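Local coordinates for tetrapyrrole methylase family protein (Chlorobaculum tepidum, PDB 3HH1) that probably catalyses the S-adenosylmethionine-dependent 2'-O-methylation of a cytidine ribose in 16S rRNA, this chain being the N-terminal part of the enzyme, at residues Thr7-Thr13 / Asp81-Asp87; Asn17-Met21 / Leu46-Phe50; Val26-Ala32 / Phe50-Lys55; Lys55-Ser59 / Gln71-Leu75. All coordinates share one frame. Residue numbers count along the deposited sequence, not the author numbering.

Contact 1: Thr7-Thr13 / Asp81-Asp87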
# COMPACT_ATOMS: atom_id res chain seq x y z
N THR A 7 15.96 -0.34 -8.44
CA THR A 7 14.92 0.21 -7.60
C THR A 7 13.59 -0.37 -8.02
O THR A 7 13.30 -0.48 -9.22
CB THR A 7 14.92 1.75 -7.74
OG1 THR A 7 16.12 2.26 -7.15
CG2 THR A 7 13.70 2.41 -7.05
N LEU A 8 12.78 -0.73 -7.01
CA LEU A 8 11.39 -1.06 -7.23
C LEU A 8 10.57 0.24 -7.14
O LEU A 8 10.40 0.80 -6.01
CB LEU A 8 10.88 -2.07 -6.23
CG LEU A 8 9.45 -2.55 -6.48
CD1 LEU A 8 9.30 -3.30 -7.89
CD2 LEU A 8 8.92 -3.41 -5.36
N TYR A 9 10.09 0.76 -8.26
CA TYR A 9 9.22 1.94 -8.27
C TYR A 9 7.77 1.53 -8.16
O TYR A 9 7.33 0.69 -8.92
CB TYR A 9 9.38 2.73 -9.57
CG TYR A 9 10.72 3.41 -9.68
CD1 TYR A 9 11.01 4.51 -8.91
CD2 TYR A 9 11.71 2.91 -10.52
CE1 TYR A 9 12.22 5.12 -8.97
CE2 TYR A 9 12.93 3.49 -10.58
CZ TYR A 9 13.19 4.62 -9.82
OH TYR A 9 14.44 5.23 -9.88
N VAL A 10 7.06 2.05 -7.18
CA VAL A 10 5.65 1.75 -7.01
C VAL A 10 4.86 2.92 -7.62
O VAL A 10 4.91 4.07 -7.13
CB VAL A 10 5.28 1.52 -5.54
CG1 VAL A 10 3.84 1.14 -5.45
CG2 VAL A 10 6.19 0.40 -4.93
N VAL A 11 4.11 2.62 -8.68
CA VAL A 11 3.43 3.59 -9.49
C VAL A 11 1.93 3.39 -9.35
O VAL A 11 1.40 2.32 -9.71
CB VAL A 11 3.87 3.46 -10.97
CG1 VAL A 11 3.24 4.59 -11.78
CG2 VAL A 11 5.42 3.48 -11.09
N ALA A 12 1.23 4.40 -8.81
CA ALA A 12 -0.21 4.33 -8.64
C ALA A 12 -0.88 4.75 -9.94
O ALA A 12 -0.48 5.75 -10.51
CB ALA A 12 -0.68 5.25 -7.50
N THR A 13 -1.87 4.00 -10.42
CA THR A 13 -2.49 4.31 -11.70
C THR A 13 -3.99 4.41 -11.54
O THR A 13 -4.58 3.57 -10.89
CB THR A 13 -2.11 3.28 -12.83
OG1 THR A 13 -2.50 1.96 -12.46
CG2 THR A 13 -0.57 3.26 -13.09
N ASP A 81 15.78 -1.57 -12.82
CA ASP A 81 14.56 -1.12 -12.18
C ASP A 81 13.36 -1.96 -12.56
O ASP A 81 13.32 -2.55 -13.65
CB ASP A 81 14.31 0.33 -12.51
CG ASP A 81 15.50 1.19 -12.19
OD1 ASP A 81 16.34 0.77 -11.34
OD2 ASP A 81 15.61 2.30 -12.80
N VAL A 82 12.39 -2.00 -11.67
CA VAL A 82 11.12 -2.65 -11.92
C VAL A 82 10.03 -1.69 -11.46
O VAL A 82 10.22 -1.04 -10.45
CB VAL A 82 11.02 -3.98 -11.12
CG1 VAL A 82 9.62 -4.59 -11.23
CG2 VAL A 82 12.08 -4.97 -11.59
N ALA A 83 8.91 -1.61 -12.20
CA ALA A 83 7.80 -0.77 -11.79
C ALA A 83 6.67 -1.68 -11.36
O ALA A 83 6.29 -2.55 -12.11
CB ALA A 83 7.34 0.14 -12.96
N LEU A 84 6.20 -1.53 -10.13
CA LEU A 84 5.01 -2.24 -9.64
C LEU A 84 3.83 -1.28 -9.81
O LEU A 84 3.84 -0.18 -9.27
CB LEU A 84 5.21 -2.62 -8.17
CG LEU A 84 4.00 -3.21 -7.44
CD1 LEU A 84 3.51 -4.44 -8.13
CD2 LEU A 84 4.46 -3.51 -6.01
N VAL A 85 2.83 -1.69 -10.58
CA VAL A 85 1.65 -0.87 -10.74
C VAL A 85 0.65 -1.31 -9.68
O VAL A 85 0.52 -2.48 -9.35
CB VAL A 85 1.07 -0.95 -12.15
CG1 VAL A 85 2.10 -0.41 -13.16
CG2 VAL A 85 0.68 -2.35 -12.48
N THR A 86 -0.03 -0.33 -9.13
CA THR A 86 -1.10 -0.57 -8.20
C THR A 86 -2.22 0.34 -8.63
O THR A 86 -2.01 1.24 -9.44
CB THR A 86 -0.69 -0.30 -6.73
OG1 THR A 86 -0.34 1.08 -6.56
CG2 THR A 86 0.50 -1.20 -6.32
N ASP A 87 -3.41 0.10 -8.13
CA ASP A 87 -4.54 1.02 -8.38
C ASP A 87 -4.42 2.28 -7.53
O ASP A 87 -4.10 2.20 -6.34
CB ASP A 87 -5.86 0.36 -8.07
CG ASP A 87 -6.08 -0.93 -8.85
OD1 ASP A 87 -5.38 -1.18 -9.87
OD2 ASP A 87 -7.00 -1.71 -8.46
O HOH W 1 16.48 4.14 -11.23
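Leu84, Thr86 and Asp81 bury the largest areas where strands 8-13 and 82-87 run side by side, their axes 4.6 Å apart at 27°. Leu84 N donates to Tyr9 O (2.8 Å) and Leu84 O accepts from Val11 N (2.9 Å), while its side chain lies on the sheet face of Leu8 and Val10, with CB 4.2 Å from Leu8 CD1 and CD2 4.4 Å from Val10 CG2. Two residues on, Thr86 N bonds to Val11 O at 3.1 Å and Thr86 O receives Thr13 N at 2.9 Å; its CG2 lies 4.2 Å from Val10 CG1. Each thus bonds to the two residues flanking its register partner, Val10 or Ala12, the mark of parallel pairing, here between inner strands of the five-stranded parallel alpha/beta sheet of the tetrapyrrole methylase N-terminal domain. Helix 65-77 packs on the face of Leu8 and Val82, helix 23-31 on that of Tyr9, Val11 and Ala83. Asp81 closes the start of the pair: OD1 accepts Thr7 N at 3.1 Å, and OD2 takes a hydrogen bond from a water (2.6 Å) that also lies 2.7 Å from Tyr9 OH. At the other end, Asp87 OD1 forms a salt bridge with Arg42.

Contact 2: Asn17-Met21 / Leu46-Phe50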
# COMPACT_ATOMS: atom_id res chain seq x y z
N ASN A 17 -9.05 8.62 -17.06
CA ASN A 17 -8.28 9.86 -17.15
C ASN A 17 -6.81 9.56 -16.96
O ASN A 17 -6.11 10.25 -16.21
CB ASN A 17 -8.74 10.88 -16.13
CG ASN A 17 -10.01 11.57 -16.54
OD1 ASN A 17 -10.45 11.44 -17.69
ND2 ASN A 17 -10.62 12.30 -15.61
N LEU A 18 -6.35 8.53 -17.65
CA LEU A 18 -4.96 8.14 -17.61
C LEU A 18 -4.03 9.28 -18.03
O LEU A 18 -2.91 9.33 -17.58
CB LEU A 18 -4.72 6.96 -18.53
CG LEU A 18 -5.36 5.65 -18.06
CD1 LEU A 18 -5.02 4.54 -19.03
CD2 LEU A 18 -4.90 5.30 -16.63
N ASP A 19 -4.48 10.14 -18.94
CA ASP A 19 -3.61 11.23 -19.45
C ASP A 19 -3.29 12.27 -18.37
O ASP A 19 -2.36 13.09 -18.55
CB ASP A 19 -4.22 11.88 -20.69
CG ASP A 19 -3.99 11.06 -21.96
OD1 ASP A 19 -3.18 10.08 -21.99
OD2 ASP A 19 -4.60 11.44 -22.97
N ASP A 20 -4.01 12.24 -17.23
CA ASP A 20 -3.64 13.09 -16.09
C ASP A 20 -2.49 12.57 -15.20
O ASP A 20 -2.04 13.26 -14.29
CB ASP A 20 -4.86 13.42 -15.23
CG ASP A 20 -5.78 14.44 -15.92
OD1 ASP A 20 -5.29 15.19 -16.80
OD2 ASP A 20 -6.98 14.47 -15.60
N MSE A 21 -2.01 11.36 -15.48
CA MSE A 21 -0.81 10.86 -14.82
C MSE A 21 0.35 11.77 -15.13
O MSE A 21 0.41 12.34 -16.23
CB MSE A 21 -0.48 9.47 -15.30
CG MSE A 21 -1.48 8.46 -14.81
SE MSE A 21 -0.95 6.63 -15.38
CE MSE A 21 0.87 6.56 -14.76
N LEU A 46 -3.53 0.02 -19.95
CA LEU A 46 -2.73 1.22 -19.61
C LEU A 46 -1.52 1.41 -20.51
O LEU A 46 -1.29 2.48 -21.04
CB LEU A 46 -2.31 1.19 -18.14
CG LEU A 46 -1.60 2.46 -17.62
CD1 LEU A 46 -1.98 2.71 -16.17
CD2 LEU A 46 -0.11 2.32 -17.82
N LEU A 47 -0.73 0.35 -20.67
CA LEU A 47 0.45 0.42 -21.51
C LEU A 47 0.11 0.74 -22.97
O LEU A 47 0.77 1.57 -23.56
CB LEU A 47 1.27 -0.87 -21.41
CG LEU A 47 1.79 -1.15 -19.98
CD1 LEU A 47 2.54 -2.48 -19.93
CD2 LEU A 47 2.60 -0.02 -19.32
N LYS A 48 -0.90 0.09 -23.53
CA LYS A 48 -1.34 0.36 -24.87
C LYS A 48 -1.74 1.83 -25.00
O LYS A 48 -1.41 2.47 -25.98
CB LYS A 48 -2.51 -0.54 -25.24
CG LYS A 48 -3.09 -0.30 -26.64
CD LYS A 48 -4.47 -0.92 -26.82
CE LYS A 48 -4.46 -2.23 -27.58
NZ LYS A 48 -5.85 -2.63 -27.99
N HIS A 49 -2.44 2.35 -24.00
CA HIS A 49 -2.85 3.75 -24.02
C HIS A 49 -1.68 4.71 -24.22
O HIS A 49 -1.82 5.73 -24.93
CB HIS A 49 -3.54 4.09 -22.70
CG HIS A 49 -4.01 5.50 -22.61
ND1 HIS A 49 -5.22 5.91 -23.11
CD2 HIS A 49 -3.44 6.59 -22.05
CE1 HIS A 49 -5.38 7.20 -22.87
NE2 HIS A 49 -4.31 7.64 -22.25
N PHE A 50 -0.56 4.44 -23.57
CA PHE A 50 0.58 5.35 -23.64
C PHE A 50 1.58 4.95 -24.71
O PHE A 50 2.68 5.53 -24.82
CB PHE A 50 1.28 5.43 -22.31
CG PHE A 50 0.50 6.13 -21.26
CD1 PHE A 50 0.19 7.47 -21.38
CD2 PHE A 50 0.13 5.48 -20.11
CE1 PHE A 50 -0.54 8.10 -20.40
CE2 PHE A 50 -0.55 6.12 -19.13
CZ PHE A 50 -0.89 7.45 -19.27
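A histidine-carboxylate hydrogen bond at the protein surface ties the 17-21 loop to the end of helix 40-49: His49 NE2 donates to Asp19 OD1 at 2.7 Å, with the oxygen near the plane of the imidazole. The same ring is used twice, since Leu18 CB lies over its face, 4.1 Å from the centroid and 29° off the normal, a CH-pi contact. Beneath this polar link the contact becomes apolar. Leu18 CD2 meets Leu46 CD1 at 3.9 Å, and Leu18 CB reaches Phe50 CZ at the same distance. Phe50, with chi1 in the m well, sends its ring back to the loop, so that Leu18 O approaches CZ to 3.2 Å at the ring edge. Met21, present as selenomethionine, completes the cluster: its SE sits 3.8 Å from Phe50 CE2 and 4.1 Å from Leu46 CD1, and its Met-aromatic approach is oblique, 4.9 Å from the Phe50 centroid. The loop turns through a short 3-10 segment, 18-20, closed by Met21 N to Leu18 O at 3.1 Å, which brings Leu18, Asp19 and Met21 to bear on the helix end. Val26 and Leu29 of helix 23-31 continue the apolar cluster. The arrangement joins a strand-to-helix connection of the parallel alpha/beta fold, between strand 8-13 and helix 23-31, to the C-terminal end of the next helix.

Contact 3: Val26-Ala32 / Phe50-Lys55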
# COMPACT_ATOMS: atom_id res chain seq x y z
N VAL A 26 4.61 8.14 -16.18
CA VAL A 26 4.52 7.44 -17.47
C VAL A 26 5.94 7.07 -17.95
O VAL A 26 6.17 5.98 -18.46
CB VAL A 26 3.75 8.30 -18.52
CG1 VAL A 26 3.70 7.63 -19.89
CG2 VAL A 26 2.30 8.60 -18.03
N ASN A 27 6.88 7.96 -17.75
CA ASN A 27 8.26 7.73 -18.21
C ASN A 27 8.87 6.58 -17.43
O ASN A 27 9.63 5.79 -17.98
CB ASN A 27 9.07 8.98 -18.05
CG ASN A 27 10.31 8.99 -18.89
OD1 ASN A 27 11.40 9.05 -18.37
ND2 ASN A 27 10.15 8.94 -20.19
N THR A 28 8.53 6.51 -16.15
CA THR A 28 8.98 5.41 -15.30
C THR A 28 8.52 4.08 -15.83
O THR A 28 9.34 3.16 -15.96
CB THR A 28 8.56 5.59 -13.84
OG1 THR A 28 9.14 6.82 -13.36
CG2 THR A 28 9.05 4.36 -12.97
N LEU A 29 7.24 3.98 -16.18
CA LEU A 29 6.69 2.77 -16.75
C LEU A 29 7.30 2.49 -18.12
O LEU A 29 7.62 1.35 -18.44
CB LEU A 29 5.19 2.89 -16.92
CG LEU A 29 4.42 3.07 -15.61
CD1 LEU A 29 2.94 3.29 -15.95
CD2 LEU A 29 4.58 1.95 -14.60
N ARG A 30 7.47 3.55 -18.91
CA ARG A 30 7.97 3.38 -20.28
C ARG A 30 9.35 2.72 -20.31
O ARG A 30 9.63 1.87 -21.20
CB ARG A 30 7.95 4.74 -20.99
CG ARG A 30 8.22 4.66 -22.42
CD ARG A 30 8.23 6.03 -23.11
NE ARG A 30 7.04 6.84 -22.92
CZ ARG A 30 5.88 6.67 -23.56
NH1 ARG A 30 4.89 7.51 -23.31
NH2 ARG A 30 5.69 5.70 -24.44
N ASN A 31 10.23 3.13 -19.39
CA ASN A 31 11.62 2.70 -19.39
C ASN A 31 12.02 1.66 -18.38
O ASN A 31 13.19 1.38 -18.22
CB ASN A 31 12.51 3.95 -19.25
CG ASN A 31 12.28 4.95 -20.43
OD1 ASN A 31 11.98 4.53 -21.58
ND2 ASN A 31 12.42 6.24 -20.15
N ALA A 32 11.03 1.09 -17.67
CA ALA A 32 11.31 0.10 -16.65
C ALA A 32 11.85 -1.16 -17.24
O ALA A 32 11.49 -1.52 -18.34
CB ALA A 32 9.99 -0.23 -15.87
N PHE A 50 -0.56 4.44 -23.57
CA PHE A 50 0.58 5.35 -23.64
C PHE A 50 1.58 4.95 -24.71
O PHE A 50 2.68 5.53 -24.82
CB PHE A 50 1.28 5.43 -22.31
CG PHE A 50 0.50 6.13 -21.26
CD1 PHE A 50 0.19 7.47 -21.38
CD2 PHE A 50 0.13 5.48 -20.11
CE1 PHE A 50 -0.54 8.10 -20.40
CE2 PHE A 50 -0.55 6.12 -19.13
CZ PHE A 50 -0.89 7.45 -19.27
N GLY A 51 1.22 3.95 -25.50
CA GLY A 51 2.09 3.44 -26.55
C GLY A 51 3.38 2.83 -26.04
O GLY A 51 4.45 2.99 -26.65
N ILE A 52 3.28 2.11 -24.92
CA ILE A 52 4.41 1.43 -24.32
C ILE A 52 4.34 0.01 -24.87
O ILE A 52 3.43 -0.76 -24.54
CB ILE A 52 4.36 1.55 -22.77
CG1 ILE A 52 4.52 3.04 -22.38
CG2 ILE A 52 5.40 0.62 -22.06
CD1 ILE A 52 4.20 3.36 -20.89
N GLU A 53 5.28 -0.32 -25.73
CA GLU A 53 5.31 -1.59 -26.43
C GLU A 53 6.47 -2.47 -26.03
O GLU A 53 7.56 -1.97 -25.79
CB GLU A 53 5.47 -1.35 -27.93
CG GLU A 53 4.29 -0.71 -28.58
CD GLU A 53 4.59 -0.51 -30.04
OE1 GLU A 53 5.26 0.51 -30.33
OE2 GLU A 53 4.22 -1.38 -30.86
N GLY A 54 6.21 -3.76 -26.01
CA GLY A 54 7.23 -4.79 -25.87
C GLY A 54 7.76 -4.97 -24.45
O GLY A 54 8.76 -5.65 -24.25
N LYS A 55 7.08 -4.40 -23.47
CA LYS A 55 7.53 -4.46 -22.10
C LYS A 55 7.43 -5.86 -21.47
O LYS A 55 6.41 -6.55 -21.61
CB LYS A 55 6.68 -3.49 -21.31
CG LYS A 55 7.11 -3.18 -19.91
CD LYS A 55 8.52 -2.56 -19.78
CE LYS A 55 8.62 -1.20 -20.37
NZ LYS A 55 10.04 -0.81 -20.55
O HOH W 2 7.55 4.03 -25.72
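Val26 lays CG2 over the face of the Phe50 ring, 3.8 Å from its centroid and 19° off the normal, a CH-pi contact whose closest pair is Val26 CG2 to Phe50 CZ at 3.6 Å. One turn along helix 23-31, Leu29 CB meets Ile52 CD1 at 4.1 Å; Val26 CG1 lies 4.4 Å from that same methyl, so Ile52 is lodged against the helix between them. Two basic side chains then bind backbone carbonyls in opposite directions across the contact. Arg30 reaches out from the helix: NH2 donates to Phe50 O at 3.0 Å, NH1 adds a weak bond to that oxygen at 3.3 Å, and Ile52 CG1 lies over a face of the guanidinium, 3.6 Å from NH2. A water accepts from Arg30 NH2 at 2.8 Å and donates weakly to Gly51 O at 3.4 Å. Lys55 reaches back, its NZ donating to Arg30 O (2.8 Å) and Ala32 O (2.7 Å), where the chain heads for strand 34-37. Gly51, with phi 64°, is the C' residue of the Schellman motif that ends helix 40-49, and this turn sets the linker to strand 57-59 alongside helix 23-31, the preceding helix of the parallel alpha/beta fold.

Contact 4: Lys55-Ser59 / Gln71-Leu75; sequences KRLVS and QVIEL
This is a strand-to-helix contact, partly buried, between strand 57-59, one of the two outermost strands of this chain's sheet, and helix 65-77, which follows it. Residues 56-59 are extended, Val58 having phi -112° and psi 113°, while 71-75 are alpha-helical, with Leu75 N bonded to Gln71 O at 3.0 Å. The closest CA pair is Val58 and Gln71, 7.4 Å apart. Val58, chi1 t, directs its side chain toward the helix: CG1 lies 3.4 Å from Gln71 NE2 and 4.1 Å from Val72 CG2. Val72 also packs on Ala36 of strand 34-37, which the chain passes over in a beta-alpha-beta crossover from strand 57-59 to parallel strand 82-87; on the opposite face Leu57 meets helix 40-49. Arg56 points the same way as Val58, all chi angles near t. Its NH2 donates to Gln71 OE1 at 3.1 Å, and its NH1 is 3.8 Å from Leu75 CD2. Gln71 has chi1 m, chi2 t and chi3 111°; Leu75 has chi1 t and chi2 32°, between wells. One water accepts from Arg56 NE (2.8 Å) and donates to Leu57 O (3.1 Å) and Gln71 OE1 (3.2 Å). Another accepts from Gln71 NE2 at 3.0 Å.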
# COMPACT_ATOMS: atom_id res chain seq x y z
N LYS A 55 7.08 -4.40 -23.47
CA LYS A 55 7.53 -4.46 -22.10
C LYS A 55 7.43 -5.86 -21.47
O LYS A 55 6.41 -6.55 -21.61
CB LYS A 55 6.68 -3.49 -21.31
CG LYS A 55 7.11 -3.18 -19.91
CD LYS A 55 8.52 -2.56 -19.78
CE LYS A 55 8.62 -1.20 -20.37
NZ LYS A 55 10.04 -0.81 -20.55
N ARG A 56 8.44 -6.27 -20.74
CA ARG A 56 8.35 -7.54 -19.97
C ARG A 56 7.39 -7.32 -18.79
O ARG A 56 7.58 -6.43 -17.98
CB ARG A 56 9.69 -7.97 -19.45
CG ARG A 56 9.67 -9.24 -18.68
CD ARG A 56 10.99 -9.55 -18.02
NE ARG A 56 10.85 -10.74 -17.20
CZ ARG A 56 11.80 -11.24 -16.44
NH1 ARG A 56 12.99 -10.67 -16.39
NH2 ARG A 56 11.56 -12.31 -15.71
N LEU A 57 6.39 -8.19 -18.69
CA LEU A 57 5.42 -8.11 -17.60
C LEU A 57 5.66 -9.25 -16.64
O LEU A 57 5.87 -10.39 -17.07
CB LEU A 57 4.00 -8.20 -18.12
CG LEU A 57 3.51 -7.11 -19.05
CD1 LEU A 57 2.01 -7.33 -19.28
CD2 LEU A 57 3.82 -5.70 -18.49
N VAL A 58 5.60 -8.97 -15.34
CA VAL A 58 5.63 -10.03 -14.31
C VAL A 58 4.25 -10.05 -13.65
O VAL A 58 3.85 -9.08 -13.05
CB VAL A 58 6.71 -9.76 -13.26
CG1 VAL A 58 6.64 -10.84 -12.11
CG2 VAL A 58 8.11 -9.73 -13.93
N SER A 59 3.49 -11.11 -13.84
CA SER A 59 2.14 -11.11 -13.38
C SER A 59 2.06 -11.89 -12.06
O SER A 59 2.49 -13.03 -11.97
CB SER A 59 1.22 -11.68 -14.44
OG SER A 59 1.40 -13.06 -14.52
N GLN A 71 11.26 -13.43 -9.64
CA GLN A 71 11.60 -12.71 -10.86
C GLN A 71 11.94 -11.25 -10.60
O GLN A 71 12.91 -10.72 -11.17
CB GLN A 71 10.47 -12.77 -11.87
CG GLN A 71 10.29 -14.13 -12.50
CD GLN A 71 9.14 -14.10 -13.45
OE1 GLN A 71 9.33 -14.19 -14.64
NE2 GLN A 71 7.97 -13.85 -12.95
N VAL A 72 11.15 -10.61 -9.74
CA VAL A 72 11.36 -9.19 -9.42
C VAL A 72 12.65 -9.02 -8.64
O VAL A 72 13.46 -8.14 -8.98
CB VAL A 72 10.16 -8.61 -8.65
CG1 VAL A 72 10.49 -7.24 -7.97
CG2 VAL A 72 8.92 -8.54 -9.55
N ILE A 73 12.87 -9.85 -7.62
CA ILE A 73 14.09 -9.74 -6.82
C ILE A 73 15.32 -10.00 -7.66
O ILE A 73 16.31 -9.27 -7.54
CB ILE A 73 14.09 -10.67 -5.57
CG1 ILE A 73 12.97 -10.30 -4.58
CG2 ILE A 73 15.48 -10.69 -4.86
CD1 ILE A 73 13.10 -8.98 -3.89
N GLU A 74 15.27 -10.99 -8.55
CA GLU A 74 16.40 -11.27 -9.42
C GLU A 74 16.69 -10.09 -10.31
O GLU A 74 17.86 -9.72 -10.49
CB GLU A 74 16.20 -12.56 -10.20
CG GLU A 74 16.31 -13.76 -9.27
CD GLU A 74 16.10 -15.10 -9.94
OE1 GLU A 74 15.83 -15.15 -11.16
OE2 GLU A 74 16.18 -16.13 -9.23
N LEU A 75 15.65 -9.49 -10.89
CA LEU A 75 15.87 -8.34 -11.77
C LEU A 75 16.49 -7.15 -11.01
O LEU A 75 17.42 -6.52 -11.49
CB LEU A 75 14.59 -7.95 -12.43
CG LEU A 75 14.56 -7.19 -13.76
CD1 LEU A 75 15.72 -7.51 -14.73
CD2 LEU A 75 13.23 -7.45 -14.40
O HOH W 3 14.07 -12.03 -13.47
O HOH W 4 8.40 -12.10 -16.94
O HOH W 5 5.42 -13.86 -14.57

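How the contacts relate
Contact 1 forms the middle of the sheet, and the other three connect to it. Leu29 CD2 of contact 3 lies 3.7 Å from Ala83 CB on one face, Leu75 CD2 of contact 4 3.9 Å from Val82 CG2 on the other. Contact 2, centred about 14 Å from contact 1, meets it where Thr13 CB lies 3.4 Å from Leu46 CD1. Contacts 2 and 3 share Phe50, and Leu46 CD2 lies 3.7 Å from Leu29 CD1. Lys55 belongs to contacts 3 and 4. Contacts 2 and 4 touch through Leu47 CD1 and Leu57 CD2 at 3.8 Å. Sulfate, probably from the crystallisation liquor, lies about 3 Å from the Arg30 side chain in contact 3 and about 5 Å from that of Gln71 in contact 4.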